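Local coordinates for uncharacterized protein (Magnetospirillum magneticum AMB-1, PDB 5MU5) that probably transfers a nonulosonic-type sugar onto flagellin as a Maf glycosyltransferase, a modification involved in bacterial flagella formation, at residues A[557-562]-A[625-630]; A[575-580]-A[594-599]. All coordinates share one frame; numbering follows the deposited sequence.

Contact 1: residues A[557-562]-A[625-630]; sequences CAQAMD and IRDEFH
Met561 sets its CE methyl over one face of the Phe629 ring, 3.9 Å from the ring centroid in a CH-pi contact, while SD stands obliquely to it, a Met-aromatic contact. CG stands anti to the backbone N (chi1 169°), and bends at the next two torsions curl the chain back so that the methyl, not the sulfur, lies over the face; CE also reaches Ile625 CG2 at 3.9 Å. At the ring edge, the carbonyl O of Cys557 lies near its plane. On the solvent-facing flank the chemistry turns polar. Arg626 NH1 donates to the syn side of Asp562 OD1 over 3.2 Å, somewhat out of the carboxylate plane, a salt bridge with an N-H...O angle of 157°, and Glu623 engages NE of the same guanidinium. His630 NE2 gives OD1 a second, weak bond at 3.1 Å, and Ala558 CB packs over a face of the imidazole. A leucine in place of Arg626 would probably cost Asp562 its salt-bridge partner and take one cationic partner from Glu623. The antiparallel helices thus join through an apolar methionine-phenylalanine core with a charged border; Asp562 might favour a cationic His630, an effect the nearby guanidinium would partly offset.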
ATOM      1  N   CYS A 557      22.996   6.046  -0.965  1.00 44.27           N
ATOM      2  CA  CYS A 557      22.238   6.185  -2.217  1.00 45.96           C
ATOM      3  C   CYS A 557      22.936   7.091  -3.214  1.00 44.45           C
ATOM      4  O   CYS A 557      22.841   6.865  -4.412  1.00 45.21           O
ATOM      5  CB  CYS A 557      20.844   6.746  -1.960  1.00 48.35           C
ATOM      6  SG  CYS A 557      19.828   5.726  -0.878  1.00 48.34           S
ATOM      7  N   ALA A 558      23.605   8.129  -2.715  1.00 43.85           N
ATOM      8  CA  ALA A 558      24.358   9.043  -3.556  1.00 44.37           C
ATOM      9  C   ALA A 558      25.482   8.263  -4.202  1.00 46.58           C
ATOM     10  O   ALA A 558      25.703   8.341  -5.421  1.00 49.80           O
ATOM     11  CB  ALA A 558      24.920  10.186  -2.734  1.00 45.92           C
ATOM     12  N   GLN A 559      26.160   7.466  -3.389  1.00 45.88           N
ATOM     13  CA  GLN A 559      27.280   6.655  -3.857  1.00 48.55           C
ATOM     14  C   GLN A 559      26.843   5.616  -4.902  1.00 46.31           C
ATOM     15  O   GLN A 559      27.551   5.364  -5.886  1.00 43.64           O
ATOM     16  CB  GLN A 559      27.933   5.953  -2.659  1.00 53.90           C
ATOM     17  CG  GLN A 559      29.192   5.164  -2.993  1.00 56.79           C
ATOM     18  CD  GLN A 559      30.281   6.050  -3.567  1.00 59.97           C
ATOM     19  OE1 GLN A 559      30.481   7.171  -3.110  1.00 62.08           O
ATOM     20  NE2 GLN A 559      30.983   5.557  -4.575  1.00 61.27           N
ATOM     21  N   ALA A 560      25.671   5.021  -4.678  1.00 45.58           N
ATOM     22  CA  ALA A 560      25.083   4.057  -5.613  1.00 44.27           C
ATOM     23  C   ALA A 560      24.868   4.691  -6.974  1.00 43.48           C
ATOM     24  O   ALA A 560      25.198   4.101  -7.984  1.00 46.82           O
ATOM     25  CB  ALA A 560      23.763   3.535  -5.072  1.00 44.61           C
ATOM     26  N   MET A 561      24.316   5.898  -6.994  1.00 44.60           N
ATOM     27  CA  MET A 561      24.140   6.647  -8.244  1.00 44.07           C
ATOM     28  C   MET A 561      25.500   6.874  -8.941  1.00 45.82           C
ATOM     29  O   MET A 561      25.611   6.673 -10.150  1.00 44.03           O
ATOM     30  CB  MET A 561      23.403   7.976  -7.961  1.00 43.95           C
ATOM     31  CG  MET A 561      23.376   8.973  -9.104  1.00 43.96           C
ATOM     32  SD  MET A 561      22.547   8.316 -10.571  1.00 46.04           S
ATOM     33  CE  MET A 561      20.843   8.461 -10.023  1.00 44.28           C
ATOM     34  N   ASP A 562      26.535   7.261  -8.191  1.00 47.56           N
ATOM     35  CA  ASP A 562      27.881   7.437  -8.788  1.00 51.89           C
ATOM     36  C   ASP A 562      28.444   6.131  -9.332  1.00 51.00           C
ATOM     37  O   ASP A 562      29.068   6.123 -10.376  1.00 54.31           O
ATOM     38  CB  ASP A 562      28.911   8.015  -7.797  1.00 52.99           C
ATOM     39  CG  ASP A 562      28.748   9.508  -7.573  1.00 56.55           C
ATOM     40  OD1 ASP A 562      28.015  10.165  -8.343  1.00 61.98           O
ATOM     41  OD2 ASP A 562      29.346  10.034  -6.607  1.00 58.93           O
ATOM     42  N   ILE A 625      21.328  13.649 -14.573  1.00 41.29           N
ATOM     43  CA  ILE A 625      20.586  12.929 -13.554  1.00 41.60           C
ATOM     44  C   ILE A 625      21.454  12.682 -12.317  1.00 41.24           C
ATOM     45  O   ILE A 625      20.992  12.833 -11.181  1.00 40.33           O
ATOM     46  CB  ILE A 625      20.099  11.581 -14.109  1.00 40.83           C
ATOM     47  CG1 ILE A 625      18.963  11.829 -15.075  1.00 42.38           C
ATOM     48  CG2 ILE A 625      19.614  10.658 -13.003  1.00 40.47           C
ATOM     49  CD1 ILE A 625      18.703  10.656 -15.964  1.00 40.12           C
ATOM     50  N   ARG A 626      22.708  12.317 -12.555  1.00 38.78           N
ATOM     51  CA  ARG A 626      23.629  12.026 -11.481  1.00 41.31           C
ATOM     52  C   ARG A 626      23.832  13.269 -10.648  1.00 41.01           C
ATOM     53  O   ARG A 626      23.724  13.241  -9.433  1.00 40.83           O
ATOM     54  CB  ARG A 626      24.970  11.545 -12.036  1.00 43.05           C
ATOM     55  CG  ARG A 626      25.932  10.999 -10.989  1.00 45.17           C
ATOM     56  CD  ARG A 626      27.378  10.981 -11.488  1.00 46.54           C
ATOM     57  NE  ARG A 626      27.787  12.340 -11.810  1.00 50.82           N
ATOM     58  CZ  ARG A 626      28.051  13.297 -10.915  1.00 52.60           C
ATOM     59  NH1 ARG A 626      27.975  13.063  -9.609  1.00 54.59           N
ATOM     60  NH2 ARG A 626      28.367  14.514 -11.332  1.00 54.08           N
ATOM     61  N   ASP A 627      24.100  14.368 -11.318  1.00 42.36           N
ATOM     62  CA  ASP A 627      24.420  15.603 -10.625  1.00 46.64           C
ATOM     63  C   ASP A 627      23.221  16.143  -9.825  1.00 46.57           C
ATOM     64  O   ASP A 627      23.373  16.533  -8.675  1.00 44.27           O
ATOM     65  CB  ASP A 627      24.884  16.642 -11.636  1.00 49.25           C
ATOM     66  CG  ASP A 627      25.405  17.874 -10.983  1.00 51.53           C
ATOM     67  OD1 ASP A 627      26.137  17.748  -9.986  1.00 58.86           O
ATOM     68  OD2 ASP A 627      25.090  18.975 -11.464  1.00 54.09           O
ATOM     69  N   GLU A 628      22.039  16.158 -10.441  1.00 46.31           N
ATOM     70  CA  GLU A 628      20.832  16.608  -9.761  1.00 44.61           C
ATOM     71  C   GLU A 628      20.410  15.648  -8.666  1.00 44.00           C
ATOM     72  O   GLU A 628      19.885  16.077  -7.649  1.00 45.80           O
ATOM     73  CB  GLU A 628      19.693  16.825 -10.745  1.00 43.99           C
ATOM     74  CG  GLU A 628      19.946  17.996 -11.686  1.00 46.91           C
ATOM     75  CD  GLU A 628      20.006  19.359 -10.991  1.00 48.61           C
ATOM     76  OE1 GLU A 628      19.504  19.493  -9.842  1.00 47.13           O
ATOM     77  OE2 GLU A 628      20.554  20.313 -11.611  1.00 52.48           O
ATOM     78  N   PHE A 629      20.647  14.357  -8.855  1.00 44.33           N
ATOM     79  CA  PHE A 629      20.332  13.400  -7.810  1.00 44.63           C
ATOM     80  C   PHE A 629      21.152  13.738  -6.558  1.00 45.68           C
ATOM     81  O   PHE A 629      20.622  13.700  -5.451  1.00 44.87           O
ATOM     82  CB  PHE A 629      20.589  11.982  -8.303  1.00 44.08           C
ATOM     83  CG  PHE A 629      20.055  10.907  -7.401  1.00 45.60           C
ATOM     84  CD1 PHE A 629      18.703  10.566  -7.425  1.00 47.55           C
ATOM     85  CD2 PHE A 629      20.910  10.200  -6.551  1.00 49.18           C
ATOM     86  CE1 PHE A 629      18.201   9.565  -6.601  1.00 48.82           C
ATOM     87  CE2 PHE A 629      20.412   9.190  -5.729  1.00 50.89           C
ATOM     88  CZ  PHE A 629      19.053   8.876  -5.753  1.00 48.80           C
ATOM     89  N   HIS A 630      22.431  14.082  -6.752  1.00 46.65           N
ATOM     90  CA  HIS A 630      23.310  14.546  -5.663  1.00 48.76           C
ATOM     91  C   HIS A 630      22.834  15.833  -5.003  1.00 47.42           C
ATOM     92  O   HIS A 630      22.847  15.940  -3.774  1.00 46.26           O
ATOM     93  CB  HIS A 630      24.744  14.758  -6.150  1.00 52.51           C
ATOM     94  CG  HIS A 630      25.633  13.583  -5.929  1.00 59.43           C
ATOM     95  ND1 HIS A 630      26.538  13.527  -4.891  1.00 63.72           N
ATOM     96  CD2 HIS A 630      25.747  12.410  -6.599  1.00 66.45           C
ATOM     97  CE1 HIS A 630      27.179  12.372  -4.934  1.00 68.62           C
ATOM     98  NE2 HIS A 630      26.720  11.677  -5.962  1.00 70.04           N
TER

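Contact 2: residues A[575-580]-A[594-599]; sequences LSEMLL and VRGTLM
Leu579 drives its isobutyl group into helix 589-609 as a knob, lodged among Val594, Arg595, Leu598 and Met599. Its first torsion puts CG beside the backbone N, pointing the branch into the hole, and with chi2 near 180° the two methyls part to different walls: CD2 meets Val594 CG2 at 4.0 Å, while CD1 rests on Leu598 CB, also at 4.0 Å. The leucine stands nearly perpendicular to both Val594 and Leu598. Met599 closes the hole with a folded chain that swings its end toward helix 568-579. Its CE is pressed to 3.5 Å from Leu579 CD1, tighter than usual for two carbons, and to 3.7 Å from Leu575 CB. Leu575 and Met599 run alongside with their ends pointing opposite ways, and Leu580 CD2 lies loosely beside Met599 CG at 4.4 Å. Arg595 takes the less common first torsion, with CG between its backbone N and carbonyl carbon (chi1 67°). From there the chain runs out extended past the end of helix 568-579, its CD 3.8 Å from Leu579 O and its CB packed on Leu579 CB; Pro587 and Leu239 also touch this side chain. Contact across the pair is thus apolar packing, while the Ser576 hydroxyl is bonded within its own helix to Met572 O. Behind the hole, Val594 leans on helix 546-564, and Leu598 also reaches helix 618-646. The segment axes run antiparallel at 164°, and helices 568-579 and 589-609, joined by a short connection, form a helical hairpin within the Maf helical bundle.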
ATOM      1  N   LEU A 575      19.480   0.493  -5.347  1.00 45.15           N
ATOM      2  CA  LEU A 575      18.674   1.406  -4.525  1.00 45.47           C
ATOM      3  C   LEU A 575      17.545   0.672  -3.818  1.00 45.47           C
ATOM      4  O   LEU A 575      17.245   0.949  -2.652  1.00 43.50           O
ATOM      5  CB  LEU A 575      18.068   2.538  -5.363  1.00 45.04           C
ATOM      6  CG  LEU A 575      19.031   3.590  -5.899  1.00 46.22           C
ATOM      7  CD1 LEU A 575      18.277   4.537  -6.832  1.00 45.59           C
ATOM      8  CD2 LEU A 575      19.694   4.352  -4.754  1.00 47.85           C
ATOM      9  N   SER A 576      16.895  -0.246  -4.521  1.00 47.48           N
ATOM     10  CA  SER A 576      15.811  -1.009  -3.902  1.00 49.80           C
ATOM     11  C   SER A 576      16.312  -1.759  -2.682  1.00 52.01           C
ATOM     12  O   SER A 576      15.709  -1.647  -1.600  1.00 47.36           O
ATOM     13  CB  SER A 576      15.174  -1.982  -4.879  1.00 51.48           C
ATOM     14  OG  SER A 576      14.383  -1.264  -5.810  1.00 62.70           O
ATOM     15  N   GLU A 577      17.419  -2.492  -2.847  1.00 49.99           N
ATOM     16  CA  GLU A 577      18.018  -3.237  -1.732  1.00 54.22           C
ATOM     17  C   GLU A 577      18.275  -2.351  -0.508  1.00 51.53           C
ATOM     18  O   GLU A 577      18.019  -2.767   0.612  1.00 53.62           O
ATOM     19  CB  GLU A 577      19.312  -3.933  -2.152  1.00 58.62           C
ATOM     20  CG  GLU A 577      20.055  -4.589  -0.995  1.00 67.77           C
ATOM     21  CD  GLU A 577      21.287  -5.353  -1.445  1.00 77.36           C
ATOM     22  OE1 GLU A 577      21.769  -5.118  -2.581  1.00 87.90           O
ATOM     23  OE2 GLU A 577      21.785  -6.190  -0.661  1.00 84.40           O
ATOM     24  N   MET A 578      18.761  -1.135  -0.729  1.00 49.19           N
ATOM     25  CA  MET A 578      18.990  -0.197   0.362  1.00 51.13           C
ATOM     26  C   MET A 578      17.727   0.397   0.965  1.00 47.38           C
ATOM     27  O   MET A 578      17.715   0.733   2.132  1.00 46.97           O
ATOM     28  CB  MET A 578      19.812   0.978  -0.132  1.00 54.38           C
ATOM     29  CG  MET A 578      21.239   0.630  -0.420  1.00 59.22           C
ATOM     30  SD  MET A 578      22.067   2.038  -1.167  1.00 68.06           S
ATOM     31  CE  MET A 578      23.660   1.277  -1.504  1.00 68.56           C
ATOM     32  N   LEU A 579      16.678   0.574   0.173  1.00 47.54           N
ATOM     33  CA  LEU A 579      15.512   1.324   0.638  1.00 48.43           C
ATOM     34  C   LEU A 579      14.271   0.521   0.994  1.00 50.13           C
ATOM     35  O   LEU A 579      13.536   0.910   1.914  1.00 44.97           O
ATOM     36  CB  LEU A 579      15.137   2.370  -0.402  1.00 49.24           C
ATOM     37  CG  LEU A 579      16.222   3.394  -0.681  1.00 48.40           C
ATOM     38  CD1 LEU A 579      15.751   4.251  -1.834  1.00 48.38           C
ATOM     39  CD2 LEU A 579      16.541   4.246   0.529  1.00 48.40           C
ATOM     40  N   LEU A 580      14.033  -0.568   0.260  1.00 55.65           N
ATOM     41  CA  LEU A 580      12.823  -1.394   0.409  1.00 58.36           C
ATOM     42  C   LEU A 580      13.162  -2.647   1.207  1.00 68.05           C
ATOM     43  O   LEU A 580      13.571  -2.517   2.356  1.00 80.97           O
ATOM     44  CB  LEU A 580      12.242  -1.716  -0.972  1.00 54.50           C
ATOM     45  CG  LEU A 580      12.071  -0.494  -1.872  1.00 55.83           C
ATOM     46  CD1 LEU A 580      11.587  -0.894  -3.253  1.00 57.11           C
ATOM     47  CD2 LEU A 580      11.135   0.550  -1.273  1.00 58.07           C
ATOM     48  N   VAL A 594      13.236   8.474   3.926  1.00 39.75           N
ATOM     49  CA  VAL A 594      13.721   8.845   2.604  1.00 39.59           C
ATOM     50  C   VAL A 594      13.259   8.014   1.413  1.00 42.73           C
ATOM     51  O   VAL A 594      13.302   8.513   0.284  1.00 48.31           O
ATOM     52  CB  VAL A 594      15.263   8.866   2.595  1.00 40.83           C
ATOM     53  CG1 VAL A 594      15.771   9.831   3.654  1.00 41.52           C
ATOM     54  CG2 VAL A 594      15.862   7.474   2.795  1.00 38.61           C
ATOM     55  N   ARG A 595      12.781   6.793   1.627  1.00 40.15           N
ATOM     56  CA  ARG A 595      12.486   5.903   0.488  1.00 40.01           C
ATOM     57  C   ARG A 595      11.440   6.417  -0.503  1.00 39.53           C
ATOM     58  O   ARG A 595      11.553   6.173  -1.695  1.00 38.59           O
ATOM     59  CB  ARG A 595      12.072   4.509   0.963  1.00 39.83           C
ATOM     60  CG  ARG A 595      10.747   4.484   1.697  1.00 40.98           C
ATOM     61  CD  ARG A 595      10.482   3.169   2.385  1.00 41.50           C
ATOM     62  NE  ARG A 595       9.089   3.116   2.810  1.00 45.80           N
ATOM     63  CZ  ARG A 595       8.475   2.027   3.257  1.00 48.67           C
ATOM     64  NH1 ARG A 595       9.133   0.882   3.362  1.00 46.93           N
ATOM     65  NH2 ARG A 595       7.198   2.089   3.609  1.00 50.52           N
ATOM     66  N   GLY A 596      10.411   7.091  -0.014  1.00 39.01           N
ATOM     67  CA  GLY A 596       9.348   7.574  -0.883  1.00 39.71           C
ATOM     68  C   GLY A 596       9.886   8.639  -1.811  1.00 40.58           C
ATOM     69  O   GLY A 596       9.628   8.624  -3.017  1.00 41.29           O
ATOM     70  N   THR A 597      10.661   9.548  -1.245  1.00 40.11           N
ATOM     71  CA  THR A 597      11.205  10.633  -2.003  1.00 40.81           C
ATOM     72  C   THR A 597      12.212  10.124  -3.032  1.00 43.01           C
ATOM     73  O   THR A 597      12.045  10.385  -4.236  1.00 42.13           O
ATOM     74  CB  THR A 597      11.754  11.681  -1.051  1.00 41.63           C
ATOM     75  OG1 THR A 597      10.650  12.191  -0.276  1.00 40.83           O
ATOM     76  CG2 THR A 597      12.431  12.822  -1.811  1.00 42.27           C
ATOM     77  N   LEU A 598      13.204   9.348  -2.591  1.00 41.68           N
ATOM     78  CA  LEU A 598      14.208   8.802  -3.524  1.00 43.24           C
ATOM     79  C   LEU A 598      13.639   7.882  -4.631  1.00 43.58           C
ATOM     80  O   LEU A 598      14.084   7.947  -5.786  1.00 39.76           O
ATOM     81  CB  LEU A 598      15.316   8.072  -2.770  1.00 45.87           C
ATOM     82  CG  LEU A 598      16.110   8.907  -1.759  1.00 48.65           C
ATOM     83  CD1 LEU A 598      17.199   8.055  -1.141  1.00 51.03           C
ATOM     84  CD2 LEU A 598      16.706  10.158  -2.380  1.00 49.91           C
ATOM     85  N   MET A 599      12.660   7.044  -4.293  1.00 42.59           N
ATOM     86  CA  MET A 599      12.058   6.143  -5.279  1.00 46.38           C
ATOM     87  C   MET A 599      11.218   6.886  -6.305  1.00 45.72           C
ATOM     88  O   MET A 599      11.142   6.479  -7.458  1.00 46.64           O
ATOM     89  CB  MET A 599      11.212   5.045  -4.624  1.00 50.98           C
ATOM     90  CG  MET A 599      12.007   3.916  -3.969  1.00 57.26           C
ATOM     91  SD  MET A 599      13.027   2.937  -5.102  1.00 66.66           S
ATOM     92  CE  MET A 599      14.570   3.833  -5.069  1.00 68.42           C
TER

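How the contacts relate
From the N terminus, the chain runs along helix 546-564, turns into helix 568-579, and after a short connection returns along helix 589-609, closing the small loop of contact 2, all within the Maf helical bundle family region. It then runs on into helix 618-646, which comes back to helix 546-564 in contact 1 and closes the larger loop. Contact 2 therefore lies wholly within the span of contact 1, without crossing it. The centres are about 13 Å apart, and Cys557 bridges them: its SG lies 3.5 Å from Leu598 CD1, and it also packs on Leu575 and Leu579. Together the contacts tie four successive helices into one bundle.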